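Local atomic coordinates of group II chitinase (Ostrinia furnacalis, PDB entry 6JAV), a protein that probably hydrolyses internal glycosidic bonds of chitin, here represented by one catalytic domain of the family 18 glycoside hydrolases with an inhibitor bound. Residues A[230-235]-A[336-341]; A[244-249]-A[329-334]; A[185-190]-A[238-243]; A[213-218]-A[226-231]. All blocks are in the same frame, centred on the assembly; numbering follows the deposited sequence.

Contact 1: residues A[230-235]-A[336-341]. With NAG (2-acetamido-2-deoxy-beta-D-glucopyranose), chain C.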
# COMPACT_ATOMS: atom_id res chain seq x y z
N THR A 230 5.11 -12.37 -7.44
CA THR A 230 4.08 -11.40 -7.80
C THR A 230 4.56 -10.43 -8.87
O THR A 230 3.83 -10.14 -9.83
CB THR A 230 3.70 -10.63 -6.54
OG1 THR A 230 3.04 -11.50 -5.62
CG2 THR A 230 2.80 -9.45 -6.89
N ILE A 231 5.74 -9.86 -8.69
CA ILE A 231 6.22 -8.86 -9.64
C ILE A 231 6.47 -9.49 -11.00
O ILE A 231 6.08 -8.95 -12.05
CB ILE A 231 7.47 -8.15 -9.07
CG1 ILE A 231 7.12 -7.35 -7.80
CG2 ILE A 231 8.13 -7.28 -10.15
CD1 ILE A 231 6.13 -6.23 -8.03
N HIS A 232 7.07 -10.69 -11.01
CA HIS A 232 7.28 -11.34 -12.30
C HIS A 232 5.95 -11.74 -12.94
O HIS A 232 5.84 -11.73 -14.17
CB HIS A 232 8.17 -12.56 -12.10
CG HIS A 232 9.63 -12.24 -12.05
ND1 HIS A 232 10.35 -12.15 -10.88
CD2 HIS A 232 10.51 -11.99 -13.05
CE1 HIS A 232 11.61 -11.85 -11.15
NE2 HIS A 232 11.74 -11.76 -12.47
N TYR A 233 4.94 -12.05 -12.13
CA TYR A 233 3.65 -12.43 -12.68
C TYR A 233 2.94 -11.25 -13.32
O TYR A 233 2.39 -11.37 -14.42
CB TYR A 233 2.79 -13.05 -11.58
CG TYR A 233 1.61 -13.82 -12.12
CD1 TYR A 233 1.81 -14.93 -12.93
CD2 TYR A 233 0.32 -13.45 -11.83
CE1 TYR A 233 0.74 -15.64 -13.44
CE2 TYR A 233 -0.77 -14.17 -12.34
CZ TYR A 233 -0.54 -15.25 -13.14
OH TYR A 233 -1.62 -15.97 -13.64
N TRP A 234 2.96 -10.07 -12.67
CA TRP A 234 2.43 -8.87 -13.34
C TRP A 234 3.12 -8.64 -14.69
O TRP A 234 2.45 -8.29 -15.68
CB TRP A 234 2.52 -7.64 -12.41
CG TRP A 234 1.35 -7.55 -11.50
CD1 TRP A 234 1.25 -8.04 -10.23
CD2 TRP A 234 0.09 -6.94 -11.79
NE1 TRP A 234 -0.01 -7.79 -9.71
CE2 TRP A 234 -0.75 -7.13 -10.67
CE3 TRP A 234 -0.42 -6.29 -12.93
CZ2 TRP A 234 -2.08 -6.68 -10.63
CZ3 TRP A 234 -1.74 -5.82 -12.89
CH2 TRP A 234 -2.55 -6.02 -11.74
N MET A 235 4.43 -8.85 -14.75
CA MET A 235 5.14 -8.67 -16.02
C MET A 235 4.76 -9.76 -17.03
O MET A 235 4.53 -9.45 -18.21
CB MET A 235 6.65 -8.60 -15.79
CG MET A 235 7.02 -7.32 -15.03
SD MET A 235 8.77 -6.91 -15.08
CE MET A 235 9.35 -8.23 -14.07
N LYS A 336 15.73 -2.17 -8.49
CA LYS A 336 16.70 -1.67 -9.45
C LYS A 336 17.12 -2.76 -10.43
O LYS A 336 17.23 -2.52 -11.64
CB LYS A 336 17.91 -1.13 -8.70
CG LYS A 336 17.61 0.13 -7.86
CD LYS A 336 18.91 0.77 -7.33
CE LYS A 336 19.60 -0.14 -6.34
NZ LYS A 336 20.82 0.45 -5.68
N SER A 337 17.33 -3.98 -9.92
CA SER A 337 17.78 -5.09 -10.77
C SER A 337 16.80 -5.39 -11.89
O SER A 337 17.21 -5.80 -12.99
CB SER A 337 18.03 -6.33 -9.92
OG SER A 337 16.81 -6.98 -9.51
N LEU A 338 15.50 -5.25 -11.64
CA LEU A 338 14.45 -5.50 -12.62
C LEU A 338 14.06 -4.25 -13.40
O LEU A 338 13.14 -4.32 -14.23
CB LEU A 338 13.20 -6.08 -11.94
CG LEU A 338 13.31 -7.51 -11.37
CD1 LEU A 338 11.97 -7.94 -10.80
CD2 LEU A 338 13.76 -8.51 -12.43
N ASN A 339 14.71 -3.12 -13.14
CA ASN A 339 14.41 -1.85 -13.80
C ASN A 339 12.96 -1.43 -13.64
O ASN A 339 12.36 -0.84 -14.55
CB ASN A 339 14.81 -1.88 -15.29
CG ASN A 339 16.30 -1.94 -15.45
OD1 ASN A 339 16.99 -0.99 -15.11
ND2 ASN A 339 16.81 -3.07 -15.94
N LEU A 340 12.38 -1.74 -12.46
CA LEU A 340 11.01 -1.35 -12.20
C LEU A 340 10.89 0.16 -12.13
O LEU A 340 11.88 0.89 -12.01
CB LEU A 340 10.48 -1.96 -10.89
CG LEU A 340 10.59 -3.47 -10.73
CD1 LEU A 340 10.00 -3.91 -9.39
CD2 LEU A 340 9.88 -4.21 -11.88
N GLY A 341 9.64 0.63 -12.19
CA GLY A 341 9.37 2.06 -12.13
C GLY A 341 9.79 2.68 -10.82
O GLY A 341 10.13 3.87 -10.78
C1 NAG C . 11.97 -15.20 -8.77
C2 NAG C . 12.76 -16.46 -8.49
C3 NAG C . 13.15 -17.15 -9.81
C4 NAG C . 11.92 -17.35 -10.69
C5 NAG C . 11.18 -16.04 -10.88
C6 NAG C . 9.89 -16.18 -11.67
C7 NAG C . 14.22 -16.79 -6.53
C8 NAG C . 13.29 -17.89 -6.13
N2 NAG C . 13.93 -16.17 -7.68
O3 NAG C . 13.71 -18.42 -9.50
O4 NAG C . 12.29 -17.88 -11.96
O5 NAG C . 10.84 -15.50 -9.59
O6 NAG C . 8.82 -16.76 -10.93
O7 NAG C . 15.20 -16.50 -5.86
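Ile231 has CG1 anti to the carbonyl carbon (chi1 -64°), which leaves CG2 anti to the backbone N, and this CG2 meets both leucines of 336-341; Leu338 and Leu340 have CG anti to the carbonyl carbon (chi1 -69° and -54°), and both side chains set out toward helix 227-236. Ile231 CG2 lies 3.9 Å from Leu340 CD1 and equally far from Leu340 CD2, sitting against both tips of the fork, while its distance to Leu338 CD1 is 4.0 Å. Met235, one turn further on, touches Leu338 CD1 with CE at 4.2 Å, and its SD approaches Leu340 CD2. Two outer helices of the family 18 TIM barrel are thus joined where helix 325-337 ends in a Schellman motif at Asn339, whose positive phi turns the chain toward strand 342-346 and presents Leu340 to the same helix as Leu338. Nearer the surface, the His232 side chain crosses that of Leu338 at about a right angle, His232 NE2 lying 3.8 Å from Leu338 CD2. His232 ND1 is hydrogen-bonded to Asn228 O one turn back, a bond that would hold the ring's rotation. Over one face of the His232 ring rests the N-linked sugar, NAG C5 standing 4.0 Å above the plane and offset toward the rim.

Contact 2: residues A[244-249]-A[329-334]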
# COMPACT_ATOMS: atom_id res chain seq x y z
N ILE A 244 5.56 -0.56 -13.13
CA ILE A 244 5.40 -1.18 -11.81
C ILE A 244 6.13 -0.38 -10.75
O ILE A 244 7.32 -0.06 -10.88
CB ILE A 244 5.91 -2.63 -11.83
CG1 ILE A 244 5.05 -3.46 -12.78
CG2 ILE A 244 5.91 -3.23 -10.41
CD1 ILE A 244 5.64 -4.80 -13.03
N VAL A 245 5.43 -0.07 -9.66
CA VAL A 245 6.10 0.35 -8.43
C VAL A 245 5.79 -0.70 -7.36
O VAL A 245 4.62 -1.11 -7.20
CB VAL A 245 5.74 1.79 -7.98
CG1 VAL A 245 6.14 2.78 -9.08
CG2 VAL A 245 4.29 1.95 -7.65
N MET A 246 6.82 -1.16 -6.66
CA MET A 246 6.70 -2.26 -5.72
C MET A 246 6.40 -1.74 -4.31
O MET A 246 7.20 -0.98 -3.74
CB MET A 246 7.98 -3.08 -5.69
CG MET A 246 7.83 -4.28 -4.76
SD MET A 246 9.23 -5.40 -4.99
CE MET A 246 10.29 -4.68 -3.79
N GLY A 247 5.31 -2.22 -3.74
CA GLY A 247 4.94 -1.79 -2.39
C GLY A 247 5.83 -2.39 -1.31
O GLY A 247 6.23 -3.56 -1.36
N MET A 248 6.08 -1.58 -0.28
CA MET A 248 6.83 -2.00 0.89
C MET A 248 6.09 -1.54 2.14
O MET A 248 5.65 -0.37 2.22
CB MET A 248 8.25 -1.46 0.81
CG MET A 248 9.19 -2.18 -0.28
SD MET A 248 10.63 -1.18 -0.56
CE MET A 248 9.95 0.05 -1.65
N PRO A 249 5.89 -2.43 3.12
CA PRO A 249 5.12 -2.09 4.33
C PRO A 249 5.97 -1.38 5.38
O PRO A 249 7.08 -1.82 5.71
CB PRO A 249 4.65 -3.46 4.85
CG PRO A 249 5.78 -4.39 4.45
CD PRO A 249 6.33 -3.84 3.11
N LYS A 329 16.71 -2.55 2.01
CA LYS A 329 17.79 -2.36 1.05
C LYS A 329 17.82 -3.50 0.03
O LYS A 329 18.03 -3.27 -1.17
CB LYS A 329 19.15 -2.24 1.75
CG LYS A 329 19.30 -0.95 2.54
CD LYS A 329 20.31 -1.15 3.65
CE LYS A 329 20.98 0.15 4.07
NZ LYS A 329 22.29 -0.12 4.76
N LYS A 330 17.59 -4.74 0.49
CA LYS A 330 17.53 -5.87 -0.43
C LYS A 330 16.37 -5.70 -1.43
O LYS A 330 16.53 -5.92 -2.64
CB LYS A 330 17.38 -7.16 0.37
CG LYS A 330 17.35 -8.43 -0.45
CD LYS A 330 18.73 -9.00 -0.66
CE LYS A 330 18.69 -10.31 -1.43
NZ LYS A 330 18.18 -11.44 -0.63
N LYS A 331 15.20 -5.32 -0.92
CA LYS A 331 14.05 -5.11 -1.79
C LYS A 331 14.30 -4.00 -2.81
O LYS A 331 13.88 -4.12 -3.97
CB LYS A 331 12.80 -4.83 -0.95
CG LYS A 331 12.28 -6.04 -0.24
CD LYS A 331 11.02 -5.73 0.55
CE LYS A 331 10.42 -7.00 1.14
NZ LYS A 331 9.11 -6.76 1.79
N VAL A 332 14.94 -2.90 -2.40
CA VAL A 332 15.22 -1.82 -3.36
C VAL A 332 16.26 -2.25 -4.39
O VAL A 332 16.17 -1.87 -5.56
CB VAL A 332 15.56 -0.50 -2.64
CG1 VAL A 332 15.88 0.58 -3.64
CG2 VAL A 332 14.37 -0.06 -1.75
N ASN A 333 17.27 -3.03 -3.99
CA ASN A 333 18.18 -3.58 -4.99
C ASN A 333 17.44 -4.47 -5.98
O ASN A 333 17.76 -4.47 -7.18
CB ASN A 333 19.32 -4.32 -4.31
CG ASN A 333 20.42 -3.38 -3.86
OD1 ASN A 333 20.71 -3.27 -2.66
ND2 ASN A 333 21.04 -2.69 -4.81
N PHE A 334 16.42 -5.20 -5.51
CA PHE A 334 15.57 -6.00 -6.39
C PHE A 334 14.82 -5.11 -7.38
O PHE A 334 14.79 -5.39 -8.59
CB PHE A 334 14.63 -6.82 -5.52
CG PHE A 334 13.55 -7.56 -6.26
CD1 PHE A 334 13.80 -8.83 -6.77
CD2 PHE A 334 12.27 -7.04 -6.38
CE1 PHE A 334 12.80 -9.56 -7.42
CE2 PHE A 334 11.26 -7.76 -7.06
CZ PHE A 334 11.54 -9.02 -7.57
O HOH W 1 7.32 -5.78 -0.21
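Met246 and Lys331, each with 67 Å² buried by the other segment, carry this contact, and Met248 adds 46 Å². The Met246 chain leaves strand 244-257 with CG anti to the backbone N (chi1 -177°) and bends at chi3, and its sulfur and methyl meet different partners on helix 325-337. Met246 SD comes to the edge of the Phe334 ring, 3.7 Å from Phe334 CD2 and near the ring plane, a Met-aromatic contact with the sulfur 73° off the ring normal. The Met246 CE methyl crosses the root of Lys331, 3.6 Å from Lys331 O and 3.8 Å from Lys331 CB. Lys331 itself is extended beyond CG and slides past Met248 in the opposite direction, Met248 CG lying 4.1 Å from Lys331 CD. Met248 SD then packs on Val332 CG2. Segments 244-249 and 329-334 run antiparallel, their axes 10.2 Å apart at closest approach and 172° between directions, the layering of an inner barrel strand under an outer helix in a TIM barrel. The buried ammonium of Lys331 is gripped by a salt bridge to Asp323 OD2, a hydrogen bond to Ala212 O and a water 2.9 Å from Lys331 NZ that donates to Gly247 O. The two methionines thus pack against the lysine stem, while the carboxylate, carbonyl and water at its tip would favour the charged form of the amine.

Contact 3: residues A[185-190]-A[238-243]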
# COMPACT_ATOMS: atom_id res chain seq x y z
N VAL A 185 -4.84 -4.05 -20.62
CA VAL A 185 -5.53 -2.77 -20.69
C VAL A 185 -5.02 -1.84 -19.60
O VAL A 185 -4.69 -0.67 -19.85
CB VAL A 185 -7.05 -2.98 -20.55
CG1 VAL A 185 -7.73 -1.63 -20.35
CG2 VAL A 185 -7.58 -3.69 -21.78
N LEU A 186 -4.93 -2.36 -18.38
CA LEU A 186 -4.44 -1.55 -17.27
C LEU A 186 -3.01 -1.10 -17.52
O LEU A 186 -2.66 0.06 -17.29
CB LEU A 186 -4.50 -2.34 -15.97
CG LEU A 186 -5.87 -2.88 -15.56
CD1 LEU A 186 -5.77 -3.42 -14.15
CD2 LEU A 186 -6.92 -1.81 -15.67
N ALA A 187 -2.17 -2.01 -18.01
CA ALA A 187 -0.76 -1.67 -18.22
C ALA A 187 -0.58 -0.61 -19.30
O ALA A 187 0.35 0.20 -19.22
CB ALA A 187 -0.01 -2.93 -18.66
N ARG A 188 -1.44 -0.62 -20.30
CA ARG A 188 -1.33 0.36 -21.37
C ARG A 188 -1.79 1.74 -20.93
O ARG A 188 -1.20 2.76 -21.32
CB ARG A 188 -2.12 -0.13 -22.59
CG ARG A 188 -2.15 0.87 -23.71
CD ARG A 188 -2.68 0.24 -25.00
NE ARG A 188 -3.88 -0.55 -24.79
CZ ARG A 188 -5.10 -0.05 -24.72
NH1 ARG A 188 -5.29 1.26 -24.84
NH2 ARG A 188 -6.14 -0.85 -24.53
N LEU A 189 -2.86 1.82 -20.11
CA LEU A 189 -3.51 3.10 -19.82
C LEU A 189 -3.03 3.76 -18.53
O LEU A 189 -3.02 4.99 -18.45
CB LEU A 189 -5.03 2.91 -19.74
CG LEU A 189 -5.63 2.52 -21.10
CD1 LEU A 189 -7.09 2.18 -20.95
CD2 LEU A 189 -5.44 3.67 -22.10
N LEU A 190 -2.64 2.99 -17.53
CA LEU A 190 -2.26 3.57 -16.25
C LEU A 190 -0.83 4.14 -16.29
O LEU A 190 0.07 3.59 -16.93
CB LEU A 190 -2.35 2.51 -15.14
CG LEU A 190 -3.75 1.95 -14.87
CD1 LEU A 190 -3.67 0.81 -13.85
CD2 LEU A 190 -4.67 3.05 -14.40
N GLY A 238 1.65 -9.04 -18.90
CA GLY A 238 1.70 -7.96 -19.88
C GLY A 238 2.08 -6.59 -19.34
O GLY A 238 1.97 -5.59 -20.07
N THR A 239 2.59 -6.51 -18.08
CA THR A 239 2.90 -5.17 -17.57
C THR A 239 4.36 -4.82 -17.85
O THR A 239 5.25 -5.57 -17.45
CB THR A 239 2.68 -5.12 -16.06
OG1 THR A 239 1.36 -5.59 -15.77
CG2 THR A 239 2.80 -3.70 -15.52
N PRO A 240 4.64 -3.67 -18.47
CA PRO A 240 6.04 -3.20 -18.58
C PRO A 240 6.65 -2.94 -17.22
O PRO A 240 5.98 -2.45 -16.30
CB PRO A 240 5.93 -1.91 -19.40
CG PRO A 240 4.56 -1.96 -20.09
CD PRO A 240 3.68 -2.76 -19.14
N ALA A 241 7.95 -3.24 -17.09
CA ALA A 241 8.64 -2.96 -15.83
C ALA A 241 8.49 -1.50 -15.42
O ALA A 241 8.33 -1.19 -14.22
CB ALA A 241 10.13 -3.32 -15.95
N SER A 242 8.57 -0.58 -16.38
CA SER A 242 8.52 0.84 -16.05
C SER A 242 7.21 1.26 -15.42
O SER A 242 7.18 2.31 -14.76
CB SER A 242 8.76 1.68 -17.30
OG SER A 242 7.61 1.70 -18.12
N LYS A 243 6.14 0.48 -15.59
CA LYS A 243 4.84 0.83 -15.02
C LYS A 243 4.68 0.31 -13.60
O LYS A 243 3.74 0.73 -12.91
CB LYS A 243 3.70 0.26 -15.89
CG LYS A 243 3.61 0.83 -17.31
CD LYS A 243 3.13 2.25 -17.25
CE LYS A 243 2.89 2.88 -18.64
NZ LYS A 243 1.53 2.64 -19.15
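Ala187 CB presses against the backbone of 238-243, 3.6 Å from Gly238 O, 3.8 Å from Thr239 CA and 3.7 Å from Pro240 CD. This is the tight part of the contact: the small alanine side chain lets the helix 183-189 backbone come close to the loop, with the CA atoms of Ala187 and Thr239 5.1 Å apart. Beside it Lys243 reaches across to the end of the helix, its chain bent at chi2 (-71°) and chi4 (88°). Lys243 NZ donates to Ala187 O at 2.7 Å and to Leu190 O at 2.8 Å, meeting both carbonyls at similar, fairly straight angles and slightly tilted from their planes. The ammonium thus binds one carbonyl of the last turn and one just beyond it, where the helix dipole would favour a positive charge. In the barrel, this end leads into strand 192-195, and the loop 238-243 links helix 227-236 to the adjacent parallel strand 244-257, so the lysine ties together two neighbouring helix-to-strand turns. The other side is looser. Gly238, whose positive phi closes a Schellman motif after helix 227-236, and Pro240 give Gly238 O and Pro240 CD to the packed part, but both residues are otherwise exposed, and the Arg188 side chain sets out away from the loop on this solvent side.

Contact 4: residues A[213-218]-A[226-231]. With NAG (2-acetamido-2-deoxy-beta-D-glucopyranose), chain C.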
# COMPACT_ATOMS: atom_id res chain seq x y z
N PRO A 213 7.16 -11.37 2.39
CA PRO A 213 8.36 -12.07 1.92
C PRO A 213 8.76 -11.61 0.52
O PRO A 213 7.90 -11.33 -0.32
CB PRO A 213 7.93 -13.54 1.87
CG PRO A 213 6.54 -13.62 2.25
CD PRO A 213 5.97 -12.23 2.42
N LEU A 214 10.08 -11.53 0.30
CA LEU A 214 10.63 -11.19 -1.01
C LEU A 214 10.76 -12.44 -1.89
O LEU A 214 10.35 -12.42 -3.05
CB LEU A 214 11.99 -10.52 -0.85
CG LEU A 214 12.72 -10.23 -2.14
CD1 LEU A 214 11.91 -9.35 -3.11
CD2 LEU A 214 14.06 -9.58 -1.82
N TYR A 215 11.30 -13.53 -1.34
CA TYR A 215 11.54 -14.75 -2.09
C TYR A 215 10.87 -15.94 -1.41
O TYR A 215 10.61 -15.93 -0.20
CB TYR A 215 13.05 -15.04 -2.19
CG TYR A 215 13.82 -14.05 -3.04
CD1 TYR A 215 13.49 -13.86 -4.38
CD2 TYR A 215 14.87 -13.31 -2.52
CE1 TYR A 215 14.18 -12.97 -5.16
CE2 TYR A 215 15.57 -12.39 -3.31
CZ TYR A 215 15.21 -12.24 -4.64
OH TYR A 215 15.88 -11.37 -5.46
N TYR A 216 10.64 -16.98 -2.22
CA TYR A 216 10.12 -18.25 -1.74
C TYR A 216 10.96 -18.79 -0.60
O TYR A 216 12.20 -18.73 -0.63
CB TYR A 216 10.17 -19.25 -2.90
CG TYR A 216 9.69 -20.65 -2.54
CD1 TYR A 216 8.35 -20.90 -2.31
CD2 TYR A 216 10.59 -21.70 -2.43
CE1 TYR A 216 7.89 -22.17 -1.99
CE2 TYR A 216 10.14 -22.98 -2.10
CZ TYR A 216 8.80 -23.20 -1.89
OH TYR A 216 8.34 -24.46 -1.56
N HIS A 217 10.28 -19.33 0.41
CA HIS A 217 10.87 -20.01 1.55
C HIS A 217 10.42 -21.47 1.53
O HIS A 217 9.26 -21.76 1.22
CB HIS A 217 10.40 -19.33 2.86
CG HIS A 217 11.03 -19.91 4.08
ND1 HIS A 217 10.58 -21.07 4.66
CD2 HIS A 217 12.09 -19.50 4.83
CE1 HIS A 217 11.32 -21.35 5.72
NE2 HIS A 217 12.25 -20.41 5.83
N PRO A 218 11.33 -22.42 1.80
CA PRO A 218 10.99 -23.85 1.60
C PRO A 218 9.78 -24.36 2.37
O PRO A 218 9.19 -25.38 1.96
CB PRO A 218 12.27 -24.58 2.05
CG PRO A 218 13.35 -23.58 1.91
CD PRO A 218 12.72 -22.23 2.22
N ASN A 226 4.94 -14.48 -2.52
CA ASN A 226 6.15 -13.69 -2.28
C ASN A 226 6.27 -12.63 -3.36
O ASN A 226 5.72 -12.78 -4.45
CB ASN A 226 7.39 -14.60 -2.21
CG ASN A 226 7.58 -15.42 -3.47
OD1 ASN A 226 8.16 -14.95 -4.45
ND2 ASN A 226 7.08 -16.65 -3.45
N ALA A 227 7.01 -11.56 -3.04
CA ALA A 227 7.06 -10.40 -3.94
C ALA A 227 7.72 -10.74 -5.27
O ALA A 227 7.31 -10.24 -6.32
CB ALA A 227 7.79 -9.25 -3.26
N ASN A 228 8.73 -11.62 -5.24
CA ASN A 228 9.41 -11.99 -6.48
C ASN A 228 8.45 -12.65 -7.46
O ASN A 228 8.41 -12.30 -8.66
CB ASN A 228 10.58 -12.92 -6.15
CG ASN A 228 11.29 -13.36 -7.39
OD1 ASN A 228 11.73 -12.55 -8.17
ND2 ASN A 228 11.38 -14.67 -7.57
N TYR A 229 7.64 -13.60 -6.98
CA TYR A 229 6.65 -14.22 -7.86
C TYR A 229 5.65 -13.17 -8.36
O TYR A 229 5.35 -13.10 -9.56
CB TYR A 229 5.90 -15.35 -7.14
CG TYR A 229 4.91 -16.01 -8.07
CD1 TYR A 229 3.63 -15.49 -8.26
CD2 TYR A 229 5.28 -17.14 -8.78
CE1 TYR A 229 2.74 -16.08 -9.16
CE2 TYR A 229 4.39 -17.72 -9.67
CZ TYR A 229 3.13 -17.19 -9.84
OH TYR A 229 2.24 -17.78 -10.73
N THR A 230 5.11 -12.37 -7.44
CA THR A 230 4.08 -11.40 -7.80
C THR A 230 4.56 -10.43 -8.87
O THR A 230 3.83 -10.14 -9.83
CB THR A 230 3.70 -10.63 -6.54
OG1 THR A 230 3.04 -11.50 -5.62
CG2 THR A 230 2.80 -9.45 -6.89
N ILE A 231 5.74 -9.86 -8.69
CA ILE A 231 6.22 -8.86 -9.64
C ILE A 231 6.47 -9.49 -11.00
O ILE A 231 6.08 -8.95 -12.05
CB ILE A 231 7.47 -8.15 -9.07
CG1 ILE A 231 7.12 -7.35 -7.80
CG2 ILE A 231 8.13 -7.28 -10.15
CD1 ILE A 231 6.13 -6.23 -8.03
C1 NAG C . 11.97 -15.20 -8.77
C2 NAG C . 12.76 -16.46 -8.49
C3 NAG C . 13.15 -17.15 -9.81
C4 NAG C . 11.92 -17.35 -10.69
C5 NAG C . 11.18 -16.04 -10.88
C6 NAG C . 9.89 -16.18 -11.67
C7 NAG C . 14.22 -16.79 -6.53
C8 NAG C . 13.29 -17.89 -6.13
N2 NAG C . 13.93 -16.17 -7.68
O3 NAG C . 13.71 -18.42 -9.50
O4 NAG C . 12.29 -17.88 -11.96
O5 NAG C . 10.84 -15.50 -9.59
O6 NAG C . 8.82 -16.76 -10.93
O7 NAG C . 15.20 -16.50 -5.86
O HOH W 2 11.07 -16.52 -5.12
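Tyr215 and Asn228 cross obliquely, with ring and amide planes 64° apart. The phenol ring lies beside the root of the asparagine, Tyr215 CD1 standing 3.5 Å from Asn228 CB, while Asn228 ND2 reaches the ring edge in plane. Asn228 extends with CG anti to the backbone N (chi1 178°), and its ND2 is joined covalently to NAG C1: this is an N-glycosylation site. The sugar's acetamide also comes back to the tyrosine, NAG O7 being 3.5 Å from Tyr215 CD1. Asn226 is turned differently. Its CG stands between the backbone N and the carbonyl carbon (chi1 57°), and the amide comes near the Tyr215-Tyr216 peptide, Asn226 CG being 3.7 Å from Tyr216 N. As N-cap of helix 227-236 it accepts from Tyr229 N at 2.9 Å through Asn226 OD1, the donor standing above the carbonyl plane. A water accepts from Tyr216 N and Asn228 ND2 and donates weakly to Asn226 OD1, linking loop, cap and glycosylated amide. The first helical turn is further held by the loop: Ala227 N donates to Pro213 O at 2.9 Å, and Asn228 N to Leu214 O at 2.8 Å. Leu214 CD1 packs on Ala227 CB. The loop 213-218 lies between the start of helix 227-236 and helix 325-337, where Lys330 touches Leu214 and Tyr215, and Phe334 meets Tyr215 and Asn228; further along helix 227-236, Thr230 and Ile231 rest on strand 192-195.

How the contacts relate
Helix 227-236 carries contacts 1 and 4, whose centres are about 12 Å apart and which share Thr230 and Ile231; both touch the N-linked sugar. Helix 325-337 is common to contacts 1 and 2, centres about 9 Å apart, and Ile231 packs on Ile244 and Met246 of strand 244-257 between them. Contact 3, its centre about 18 Å from that of contact 2 and 21 Å from that of contact 4, secures the turn from helix 227-236 to that strand. Along the chain contact 4 falls between the two segments of contact 3, and contact 2 between those of contact 1. Contacts 1 to 3 join parts far apart in sequence, contact 4 a loop to the helix soon following, in one connected region of the TIM barrel.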